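Local coordinates for VgrG protein (Vibrio cholerae, PDB 4DTH) that carries an actin cross-linking toxin domain that binds ATP and magnesium and probably uses the nucleotide to join actin monomers covalently, at residues K243-Y248 / P269-A274; N250-M255 / E312-N317; Y48-Q53 / R139-I144. All blocks are in the same frame, centred on the assembly; numbering follows the deposited sequence.

In the fold
Contacts 1 and 2 are neighbours, their centres about 15 Å apart, and both use the chain that leaves helix 221-245: residues 243-248 meet helix 269-275, and residues 250-255 meet helix 312-323. They touch directly, I247 O lying 3.2 Å from W252 CZ3. Contact 3 is on the other side of the chain's centre, its centre about 39 Å from that of contact 1, and joins two strands. None is wholly core; each pairs buried side chains with more exposed ones. Contact 1 is apolar between its segments, contact 2 combines tryptophan–leucine packing with a backbone-to-asparagine hydrogen bond, and contact 3 rests on backbone bonds and a salt bridge. K272 of contact 1 also reaches ATP, weakly.

Contact 1. Residues K243-Y248 / P269-A274; sequences KKFGIY and PKVKNA. With ATP (adenosine-5'-triphosphate), chain B; SO4 (sulfate ion), chain F; SO4 (sulfate ion), chain J.
F245 turns its ring toward V271 with CG anti to its own carbonyl carbon (chi1 -68°), while V271 puts CG2, the branch anti to its carbonyl carbon, against that ring. The methyl sits over one face in a CH-pi contact, 4.1 Å from V271 CG2 to the F245 ring centroid and 22° off the normal, displaced toward the rim. On the opposite face lies CG of K244, the preceding residue, so the phenyl is held between two aliphatic groups. At the far end of the ring, F245 CE1 meets K270 CG at 4.0 Å, and F245 CE2 meets A274 CB at the same distance; both approach obliquely. I247 adds a tip-to-tip touch, its CD1 3.9 Å from V271 CG2. This is helix-end packing: helix 221-245 stops at F245, G246 leaves helical geometry with positive phi, and the turn sets I247 next to F245, both facing the short helix 269-275. N262, in the connecting loop, bonds to the F245 backbone. On that short helix K272 points elsewhere, into the ATP pocket. K272 NZ is hydrogen-bonded at 3.0 Å to O3 of a sulfate (chain F), probably from the crystallisation liquor, which R353 also binds, and makes a weak hydrogen bond to the gamma-phosphate oxygen O1G of ATP at 3.4 Å.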
loop_
_atom_site.group_PDB
_atom_site.type_symbol
_atom_site.label_atom_id
_atom_site.label_comp_id
_atom_site.label_asym_id
_atom_site.label_seq_id
_atom_site.Cartn_x
_atom_site.Cartn_y
_atom_site.Cartn_z
ATOM N N LYS A 243 16.592 15.441 1.250
ATOM C CA LYS A 243 17.504 16.291 2.010
ATOM C C LYS A 243 17.601 15.791 3.450
ATOM O O LYS A 243 18.702 15.674 4.001
ATOM C CB LYS A 243 16.952 17.722 1.986
ATOM C CG LYS A 243 17.995 18.786 1.818
ATOM C CD LYS A 243 17.327 20.152 1.899
ATOM C CE LYS A 243 17.908 20.974 3.018
ATOM N NZ LYS A 243 17.165 22.242 3.215
ATOM N N LYS A 244 16.436 15.502 4.062
ATOM C CA LYS A 244 16.337 15.035 5.448
ATOM C C LYS A 244 17.055 13.690 5.649
ATOM O O LYS A 244 17.868 13.550 6.582
ATOM C CB LYS A 244 14.839 14.895 5.794
ATOM C CG LYS A 244 14.504 14.181 7.078
ATOM C CD LYS A 244 14.857 14.998 8.278
ATOM C CE LYS A 244 14.313 14.389 9.534
ATOM N NZ LYS A 244 14.877 15.071 10.724
ATOM N N PHE A 245 16.765 12.716 4.775
ATOM C CA PHE A 245 17.284 11.355 4.909
ATOM C C PHE A 245 18.538 11.026 4.097
ATOM O O PHE A 245 19.053 9.916 4.217
ATOM C CB PHE A 245 16.163 10.345 4.635
ATOM C CG PHE A 245 15.076 10.335 5.688
ATOM C CD1 PHE A 245 15.281 9.718 6.918
ATOM C CD2 PHE A 245 13.855 10.957 5.454
ATOM C CE1 PHE A 245 14.272 9.705 7.890
ATOM C CE2 PHE A 245 12.840 10.936 6.425
ATOM C CZ PHE A 245 13.056 10.311 7.634
ATOM N N GLY A 246 18.998 11.967 3.279
ATOM C CA GLY A 246 20.176 11.770 2.436
ATOM C C GLY A 246 19.936 10.676 1.413
ATOM O O GLY A 246 20.656 9.679 1.383
ATOM N N ILE A 247 18.891 10.852 0.589
ATOM C CA ILE A 247 18.493 9.842 -0.396
ATOM C C ILE A 247 19.088 10.157 -1.762
ATOM O O ILE A 247 18.948 11.281 -2.234
ATOM C CB ILE A 247 16.941 9.738 -0.471
ATOM C CG1 ILE A 247 16.329 9.421 0.922
ATOM C CG2 ILE A 247 16.498 8.686 -1.513
ATOM C CD1 ILE A 247 14.800 9.590 0.999
ATOM N N TYR A 248 19.658 9.135 -2.432
ATOM C CA TYR A 248 20.161 9.313 -3.799
ATOM C C TYR A 248 18.946 9.236 -4.734
ATOM O O TYR A 248 18.341 8.169 -4.856
ATOM C CB TYR A 248 21.169 8.203 -4.145
ATOM C CG TYR A 248 22.527 8.447 -3.530
ATOM C CD1 TYR A 248 22.785 8.110 -2.202
ATOM C CD2 TYR A 248 23.553 9.026 -4.270
ATOM C CE1 TYR A 248 24.024 8.369 -1.617
ATOM C CE2 TYR A 248 24.802 9.271 -3.703
ATOM C CZ TYR A 248 25.030 8.946 -2.375
ATOM O OH TYR A 248 26.262 9.180 -1.816
ATOM N N PRO A 269 11.337 1.942 5.225
ATOM C CA PRO A 269 10.144 2.127 6.078
ATOM C C PRO A 269 10.068 3.464 6.810
ATOM O O PRO A 269 8.970 3.999 6.936
ATOM C CB PRO A 269 10.218 0.961 7.068
ATOM C CG PRO A 269 11.024 -0.072 6.384
ATOM C CD PRO A 269 11.974 0.627 5.468
ATOM N N LYS A 270 11.212 4.020 7.276
ATOM C CA LYS A 270 11.149 5.309 7.960
ATOM C C LYS A 270 10.808 6.467 7.023
ATOM O O LYS A 270 10.174 7.430 7.457
ATOM C CB LYS A 270 12.362 5.584 8.859
ATOM C CG LYS A 270 13.678 5.800 8.168
ATOM C CD LYS A 270 14.754 5.908 9.239
ATOM C CE LYS A 270 16.100 5.537 8.715
ATOM N NZ LYS A 270 17.159 5.765 9.732
ATOM N N VAL A 271 11.197 6.357 5.738
ATOM C CA VAL A 271 10.877 7.372 4.730
ATOM C C VAL A 271 9.380 7.280 4.412
ATOM O O VAL A 271 8.694 8.304 4.381
ATOM C CB VAL A 271 11.770 7.275 3.467
ATOM C CG1 VAL A 271 11.342 8.292 2.403
ATOM C CG2 VAL A 271 13.240 7.467 3.831
ATOM N N LYS A 272 8.870 6.052 4.210
ATOM C CA LYS A 272 7.442 5.851 3.959
ATOM C C LYS A 272 6.614 6.384 5.139
ATOM O O LYS A 272 5.595 7.042 4.920
ATOM C CB LYS A 272 7.155 4.358 3.760
ATOM C CG LYS A 272 7.658 3.772 2.458
ATOM C CD LYS A 272 7.201 2.304 2.419
ATOM C CE LYS A 272 7.475 1.617 1.118
ATOM N NZ LYS A 272 6.939 0.226 1.132
ATOM N N ASN A 273 7.082 6.143 6.387
ATOM C CA ASN A 273 6.402 6.620 7.594
ATOM C C ASN A 273 6.337 8.142 7.656
ATOM O O ASN A 273 5.326 8.687 8.092
ATOM C CB ASN A 273 7.054 6.050 8.852
ATOM C CG ASN A 273 6.752 4.584 9.061
ATOM O OD1 ASN A 273 5.875 4.002 8.411
ATOM N ND2 ASN A 273 7.494 3.946 9.952
ATOM N N ALA A 274 7.394 8.822 7.174
ATOM C CA ALA A 274 7.458 10.282 7.153
ATOM C C ALA A 274 6.379 10.920 6.266
ATOM O O ALA A 274 5.975 12.043 6.542
ATOM C CB ALA A 274 8.839 10.750 6.740
HETATM P PG ATP B . 4.353 -1.713 -1.096
HETATM O O1G ATP B . 3.900 -0.623 -0.178
HETATM O O2G ATP B . 4.795 -1.155 -2.420
HETATM O O3G ATP B . 5.486 -2.511 -0.516
HETATM P PB ATP B . 2.774 -3.895 -2.118
HETATM O O1B ATP B . 3.349 -3.783 -3.474
HETATM O O2B ATP B . 3.372 -5.105 -1.441
HETATM O O3B ATP B . 3.091 -2.672 -1.328
HETATM P PA ATP B . 0.150 -3.406 -3.059
HETATM O O1A ATP B . 0.805 -2.436 -3.962
HETATM O O2A ATP B . -0.521 -4.470 -3.932
HETATM O O3A ATP B . 1.181 -4.055 -2.202
HETATM O "O5'" ATP B . -0.924 -2.625 -2.157
HETATM C "C5'" ATP B . -1.837 -3.447 -1.412
HETATM C "C4'" ATP B . -2.897 -2.637 -0.714
HETATM O "O4'" ATP B . -3.607 -1.806 -1.677
HETATM C "C3'" ATP B . -3.976 -3.490 -0.045
HETATM O "O3'" ATP B . -4.469 -2.902 1.157
HETATM C "C2'" ATP B . -5.046 -3.546 -1.127
HETATM O "O2'" ATP B . -6.323 -3.948 -0.658
HETATM C "C1'" ATP B . -4.993 -2.107 -1.598
HETATM N N9 ATP B . -5.632 -1.816 -2.883
HETATM C C8 ATP B . -5.340 -2.374 -4.099
HETATM N N7 ATP B . -6.074 -1.907 -5.080
HETATM C C5 ATP B . -6.908 -0.981 -4.468
HETATM C C6 ATP B . -7.914 -0.125 -4.958
HETATM N N6 ATP B . -8.276 -0.055 -6.245
HETATM N N1 ATP B . -8.535 0.685 -4.070
HETATM C C2 ATP B . -8.172 0.639 -2.785
HETATM N N3 ATP B . -7.243 -0.119 -2.209
HETATM C C4 ATP B . -6.640 -0.920 -3.106
HETATM S S SO4 F . 7.047 -1.458 4.705
HETATM O O1 SO4 F . 7.227 -2.881 5.012
HETATM O O2 SO4 F . 7.300 -0.675 5.889
HETATM O O3 SO4 F . 7.952 -1.098 3.630
HETATM O O4 SO4 F . 5.673 -1.231 4.251
HETATM S S SO4 J . 13.730 21.724 4.075
HETATM O O1 SO4 J . 14.713 21.056 4.931
HETATM O O2 SO4 J . 14.422 22.675 3.205
HETATM O O3 SO4 J . 13.029 20.731 3.255
HETATM O O4 SO4 J . 12.763 22.430 4.927
#

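Contact 2. Residues N250-M255 / E312-N317; sequences NEWDPM and ESLSKN
The 250-255 segment runs as an irregular strip past helix 312-323, its backbone nearest at N250 against N317 (5.7 Å between CA atoms) and at W252 against L314, before entering a 3-10 turn at P254. N317 holds the chain just past N250 with its amide. Its OD1 accepts from E251 N at 2.9 Å, the donor standing 55° out of the carbonyl plane, and its ND2 gives a hydrogen bond back to S313 O at 2.8 Å. That oxygen also takes the helical bond from N317 N, the two donors arriving from opposite faces of its plane. With both ends of the amide engaged, its rotation is fixed. W252 has CG anti to its backbone N (chi1 -175°), and its indole lies against L314: CD1 of the leucine stands over the six-membered ring, 3.8 Å from its centroid, in a CH-pi contact 17° off the normal. S313 comes to the indole's rim, with OG 3.4 Å from W252 CD1. A water accepts from D253 N and makes a weak bond with S313 OG, while D253 OD1 receives M255 N in an Asx turn. W252 NE1 is hydrogen-bonded to E257 OE2, outside the two segments. Helix 221-245 packs against W252 and L314, its A242 touching both, and helix 292-307 meets S315 of helix 312-323 through L306 and Q307.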
loop_
_atom_site.group_PDB
_atom_site.type_symbol
_atom_site.label_atom_id
_atom_site.label_comp_id
_atom_site.label_asym_id
_atom_site.label_seq_id
_atom_site.Cartn_x
_atom_site.Cartn_y
_atom_site.Cartn_z
ATOM N N ASN A 250 17.801 9.947 -8.642
ATOM C CA ASN A 250 18.311 10.135 -10.011
ATOM C C ASN A 250 19.831 10.317 -9.942
ATOM O O ASN A 250 20.507 9.458 -9.377
ATOM C CB ASN A 250 17.613 11.327 -10.720
ATOM C CG ASN A 250 16.775 10.955 -11.885
ATOM O OD1 ASN A 250 16.346 9.803 -12.039
ATOM N ND2 ASN A 250 16.466 11.959 -12.682
ATOM N N GLU A 251 20.332 11.498 -10.357
ATOM C CA GLU A 251 21.756 11.819 -10.322
ATOM C C GLU A 251 22.146 12.722 -9.136
ATOM O O GLU A 251 23.315 13.066 -9.009
ATOM C CB GLU A 251 22.222 12.410 -11.664
ATOM C CG GLU A 251 22.287 11.385 -12.787
ATOM C CD GLU A 251 22.595 11.957 -14.158
ATOM O OE1 GLU A 251 23.689 12.539 -14.334
ATOM O OE2 GLU A 251 21.748 11.797 -15.067
ATOM N N TRP A 252 21.181 13.075 -8.248
ATOM C CA TRP A 252 21.488 13.923 -7.089
ATOM C C TRP A 252 22.187 13.126 -6.016
ATOM O O TRP A 252 21.705 12.061 -5.608
ATOM C CB TRP A 252 20.233 14.578 -6.497
ATOM C CG TRP A 252 20.542 15.532 -5.382
ATOM C CD1 TRP A 252 21.071 16.787 -5.501
ATOM C CD2 TRP A 252 20.309 15.325 -3.979
ATOM N NE1 TRP A 252 21.197 17.365 -4.259
ATOM C CE2 TRP A 252 20.700 16.509 -3.311
ATOM C CE3 TRP A 252 19.765 14.271 -3.222
ATOM C CZ2 TRP A 252 20.581 16.662 -1.925
ATOM C CZ3 TRP A 252 19.655 14.421 -1.845
ATOM C CH2 TRP A 252 20.047 15.611 -1.211
ATOM N N ASP A 253 23.329 13.657 -5.567
ATOM C CA ASP A 253 24.158 13.041 -4.542
ATOM C C ASP A 253 24.038 13.845 -3.244
ATOM O O ASP A 253 24.523 14.977 -3.180
ATOM C CB ASP A 253 25.621 12.957 -5.033
ATOM C CG ASP A 253 26.615 12.385 -4.036
ATOM O OD1 ASP A 253 26.198 12.025 -2.909
ATOM O OD2 ASP A 253 27.809 12.336 -4.363
ATOM N N PRO A 254 23.388 13.285 -2.194
ATOM C CA PRO A 254 23.265 14.028 -0.919
ATOM C C PRO A 254 24.593 14.465 -0.305
ATOM O O PRO A 254 24.661 15.533 0.308
ATOM C CB PRO A 254 22.537 13.041 -0.003
ATOM C CG PRO A 254 22.776 11.688 -0.624
ATOM C CD PRO A 254 22.757 11.956 -2.099
ATOM N N MET A 255 25.655 13.673 -0.513
ATOM C CA MET A 255 26.998 13.985 -0.014
ATOM C C MET A 255 27.577 15.260 -0.658
ATOM O O MET A 255 28.377 15.945 -0.017
ATOM C CB MET A 255 27.943 12.774 -0.147
ATOM C CG MET A 255 27.603 11.619 0.803
ATOM S SD MET A 255 27.935 11.986 2.554
ATOM C CE MET A 255 29.768 11.863 2.566
ATOM N N GLU A 312 19.579 23.787 -7.335
ATOM C CA GLU A 312 19.326 23.489 -8.742
ATOM C C GLU A 312 19.403 21.985 -9.012
ATOM O O GLU A 312 18.502 21.442 -9.646
ATOM C CB GLU A 312 20.282 24.271 -9.676
ATOM C CG GLU A 312 20.159 23.911 -11.159
ATOM C CD GLU A 312 18.802 24.037 -11.825
ATOM O OE1 GLU A 312 17.886 24.664 -11.241
ATOM O OE2 GLU A 312 18.661 23.543 -12.965
ATOM N N SER A 313 20.456 21.321 -8.508
ATOM C CA SER A 313 20.658 19.883 -8.695
ATOM C C SER A 313 19.525 19.043 -8.092
ATOM O O SER A 313 18.976 18.188 -8.776
ATOM C CB SER A 313 22.016 19.436 -8.174
ATOM O OG SER A 313 22.149 18.046 -8.429
ATOM N N LEU A 314 19.134 19.335 -6.843
ATOM C CA LEU A 314 18.042 18.583 -6.227
ATOM C C LEU A 314 16.724 18.822 -6.974
ATOM O O LEU A 314 16.025 17.855 -7.265
ATOM C CB LEU A 314 17.918 18.895 -4.725
ATOM C CG LEU A 314 16.840 18.141 -3.931
ATOM C CD1 LEU A 314 16.944 16.597 -4.107
ATOM C CD2 LEU A 314 16.891 18.541 -2.466
ATOM N N SER A 315 16.432 20.089 -7.336
ATOM C CA SER A 315 15.217 20.466 -8.064
ATOM C C SER A 315 15.117 19.753 -9.427
ATOM O O SER A 315 14.078 19.178 -9.730
ATOM C CB SER A 315 15.158 21.980 -8.253
ATOM O OG SER A 315 15.149 22.669 -7.013
ATOM N N LYS A 316 16.198 19.796 -10.230
ATOM C CA LYS A 316 16.285 19.179 -11.563
ATOM C C LYS A 316 16.126 17.679 -11.457
ATOM O O LYS A 316 15.377 17.084 -12.232
ATOM C CB LYS A 316 17.636 19.545 -12.240
ATOM C CG LYS A 316 17.908 18.886 -13.602
ATOM C CD LYS A 316 19.265 18.169 -13.635
ATOM C CE LYS A 316 19.437 17.374 -14.907
ATOM N NZ LYS A 316 20.008 16.023 -14.653
ATOM N N ASN A 317 16.832 17.059 -10.492
ATOM C CA ASN A 317 16.766 15.622 -10.294
ATOM C C ASN A 317 15.399 15.107 -9.852
ATOM O O ASN A 317 14.954 14.090 -10.371
ATOM C CB ASN A 317 17.905 15.138 -9.411
ATOM C CG ASN A 317 19.186 15.025 -10.205
ATOM O OD1 ASN A 317 19.346 14.104 -11.013
ATOM N ND2 ASN A 317 20.090 15.991 -10.048
HETATM O O HOH W 1 24.373 16.123 -6.883
#

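Contact 3. Residues Y48-Q53 / R139-I144; sequences YVKSAQ and RFVIEI
K50 and E143 form a salt bridge, NZ to OE1 at 2.9 Å, the ammonium meeting the oxygen from above the carboxylate plane (36° out of it). The two residues are not directly opposite in the strands: K50 pairs with V141, and E143 with Y48, so the bridge runs diagonally between successive hydrogen-bonded pairs, with the non-hydrogen-bonded pair V49–I142 between them. Each of these two antiparallel hydrogen-bonded pairs has reciprocal backbone bonds, and E143 N to Y48 O, at 2.8 Å, is nearly straight. Past the strand, A52 N still reaches R139 O at 3.0 Å, though from above the carbonyl plane, as the chain turns away.

Y48, K50, V141 and E143 occupy one face. Y48 CG sits between the backbone N and the carbonyl carbon (chi1 65°), and one face of its ring is met by E143 CB, 3.7 Å from the ring centroid in a CH-pi contact; E143 CG continues along to the hydroxyl end, near CZ and OH. The glutamate bends at chi2, and its carboxylate lies 23° from parallel with the ring. K50 runs extended alongside V141, its CE 3.9 Å from V141 CG1, before meeting the acid.

V49 and I142 turn to the other face, where V49 CG2 touches I142 CG1 at 3.9 Å. Helix 101-124 packs on this side, with W113 and H117 against I142 and A110 against F140. Strand 56-68 flanks strand 45-51 on its other edge, pairing its backbone with V49.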
loop_
_atom_site.group_PDB
_atom_site.type_symbol
_atom_site.label_atom_id
_atom_site.label_comp_id
_atom_site.label_asym_id
_atom_site.label_seq_id
_atom_site.Cartn_x
_atom_site.Cartn_y
_atom_site.Cartn_z
ATOM N N TYR A 48 -5.665 -17.560 -0.503
ATOM C CA TYR A 48 -6.686 -16.541 -0.327
ATOM C C TYR A 48 -7.918 -17.105 0.343
ATOM O O TYR A 48 -8.122 -18.332 0.385
ATOM C CB TYR A 48 -7.026 -15.798 -1.647
ATOM C CG TYR A 48 -7.665 -16.652 -2.720
ATOM C CD1 TYR A 48 -6.887 -17.418 -3.585
ATOM C CD2 TYR A 48 -9.042 -16.640 -2.920
ATOM C CE1 TYR A 48 -7.466 -18.174 -4.603
ATOM C CE2 TYR A 48 -9.634 -17.397 -3.931
ATOM C CZ TYR A 48 -8.839 -18.154 -4.778
ATOM O OH TYR A 48 -9.406 -18.902 -5.778
ATOM N N VAL A 49 -8.716 -16.205 0.912
ATOM C CA VAL A 49 -9.971 -16.557 1.556
ATOM C C VAL A 49 -11.073 -15.886 0.773
ATOM O O VAL A 49 -10.969 -14.697 0.446
ATOM C CB VAL A 49 -9.994 -16.205 3.069
ATOM C CG1 VAL A 49 -11.410 -16.260 3.654
ATOM C CG2 VAL A 49 -9.065 -17.132 3.844
ATOM N N LYS A 50 -12.113 -16.658 0.441
ATOM C CA LYS A 50 -13.259 -16.132 -0.278
ATOM C C LYS A 50 -14.543 -16.443 0.487
ATOM O O LYS A 50 -14.545 -17.299 1.379
ATOM C CB LYS A 50 -13.302 -16.688 -1.725
ATOM C CG LYS A 50 -13.530 -18.199 -1.830
ATOM C CD LYS A 50 -13.436 -18.699 -3.262
ATOM C CE LYS A 50 -13.723 -20.182 -3.339
ATOM N NZ LYS A 50 -13.482 -20.736 -4.700
ATOM N N SER A 51 -15.646 -15.779 0.125
ATOM C CA SER A 51 -16.933 -16.110 0.730
ATOM C C SER A 51 -17.389 -17.403 0.041
ATOM O O SER A 51 -16.877 -17.731 -1.039
ATOM C CB SER A 51 -17.947 -14.998 0.474
ATOM O OG SER A 51 -18.233 -14.902 -0.911
ATOM N N ALA A 52 -18.345 -18.129 0.641
ATOM C CA ALA A 52 -18.899 -19.350 0.038
ATOM C C ALA A 52 -19.524 -19.049 -1.341
ATOM O O ALA A 52 -19.509 -19.906 -2.222
ATOM C CB ALA A 52 -19.943 -19.952 0.953
ATOM N N GLN A 53 -20.005 -17.807 -1.531
ATOM C CA GLN A 53 -20.589 -17.295 -2.780
ATOM C C GLN A 53 -19.534 -17.116 -3.893
ATOM O O GLN A 53 -19.901 -16.952 -5.060
ATOM C CB GLN A 53 -21.342 -15.972 -2.526
ATOM C CG GLN A 53 -22.625 -16.113 -1.690
ATOM C CD GLN A 53 -22.384 -16.367 -0.214
ATOM O OE1 GLN A 53 -21.591 -15.684 0.452
ATOM N NE2 GLN A 53 -23.065 -17.363 0.331
ATOM N N ARG A 139 -19.438 -19.944 5.924
ATOM C CA ARG A 139 -19.297 -18.568 5.403
ATOM C C ARG A 139 -18.048 -18.373 4.556
ATOM O O ARG A 139 -18.087 -17.595 3.602
ATOM C CB ARG A 139 -19.258 -17.513 6.537
ATOM C CG ARG A 139 -20.440 -17.494 7.492
ATOM C CD ARG A 139 -20.850 -16.088 7.872
ATOM N NE ARG A 139 -20.193 -15.582 9.075
ATOM C CZ ARG A 139 -19.793 -14.318 9.232
ATOM N NH1 ARG A 139 -19.935 -13.438 8.248
ATOM N NH2 ARG A 139 -19.224 -13.935 10.362
ATOM N N PHE A 140 -16.907 -18.994 4.978
ATOM C CA PHE A 140 -15.599 -18.757 4.374
ATOM C C PHE A 140 -14.890 -19.985 3.855
ATOM O O PHE A 140 -15.031 -21.078 4.408
ATOM C CB PHE A 140 -14.692 -18.000 5.371
ATOM C CG PHE A 140 -15.386 -16.860 6.079
ATOM C CD1 PHE A 140 -15.878 -15.770 5.363
ATOM C CD2 PHE A 140 -15.558 -16.877 7.458
ATOM C CE1 PHE A 140 -16.549 -14.731 6.012
ATOM C CE2 PHE A 140 -16.208 -15.824 8.111
ATOM C CZ PHE A 140 -16.687 -14.750 7.383
ATOM N N VAL A 141 -14.121 -19.796 2.781
ATOM C CA VAL A 141 -13.381 -20.858 2.101
ATOM C C VAL A 141 -11.927 -20.438 1.913
ATOM O O VAL A 141 -11.664 -19.347 1.403
ATOM C CB VAL A 141 -14.036 -21.221 0.729
ATOM C CG1 VAL A 141 -13.193 -22.234 -0.045
ATOM C CG2 VAL A 141 -15.467 -21.724 0.889
ATOM N N ILE A 142 -10.990 -21.313 2.312
ATOM C CA ILE A 142 -9.563 -21.099 2.095
ATOM C C ILE A 142 -9.203 -21.798 0.797
ATOM O O ILE A 142 -9.544 -22.966 0.611
ATOM C CB ILE A 142 -8.668 -21.668 3.248
ATOM C CG1 ILE A 142 -8.959 -20.999 4.600
ATOM C CG2 ILE A 142 -7.178 -21.552 2.893
ATOM C CD1 ILE A 142 -8.319 -21.766 5.849
ATOM N N GLU A 143 -8.483 -21.098 -0.070
ATOM C CA GLU A 143 -7.930 -21.649 -1.298
ATOM C C GLU A 143 -6.416 -21.520 -1.141
ATOM O O GLU A 143 -5.940 -20.466 -0.712
ATOM C CB GLU A 143 -8.398 -20.860 -2.530
ATOM C CG GLU A 143 -9.871 -21.036 -2.860
ATOM C CD GLU A 143 -10.259 -22.318 -3.574
ATOM O OE1 GLU A 143 -11.480 -22.551 -3.724
ATOM O OE2 GLU A 143 -9.359 -23.092 -3.981
ATOM N N ILE A 144 -5.666 -22.594 -1.429
ATOM C CA ILE A 144 -4.202 -22.597 -1.332
ATOM C C ILE A 144 -3.618 -22.548 -2.738
ATOM O O ILE A 144 -3.856 -23.457 -3.534
ATOM C CB ILE A 144 -3.666 -23.811 -0.498
ATOM C CG1 ILE A 144 -4.173 -23.776 0.971
ATOM C CG2 ILE A 144 -2.125 -23.937 -0.581
ATOM C CD1 ILE A 144 -3.791 -22.503 1.789
#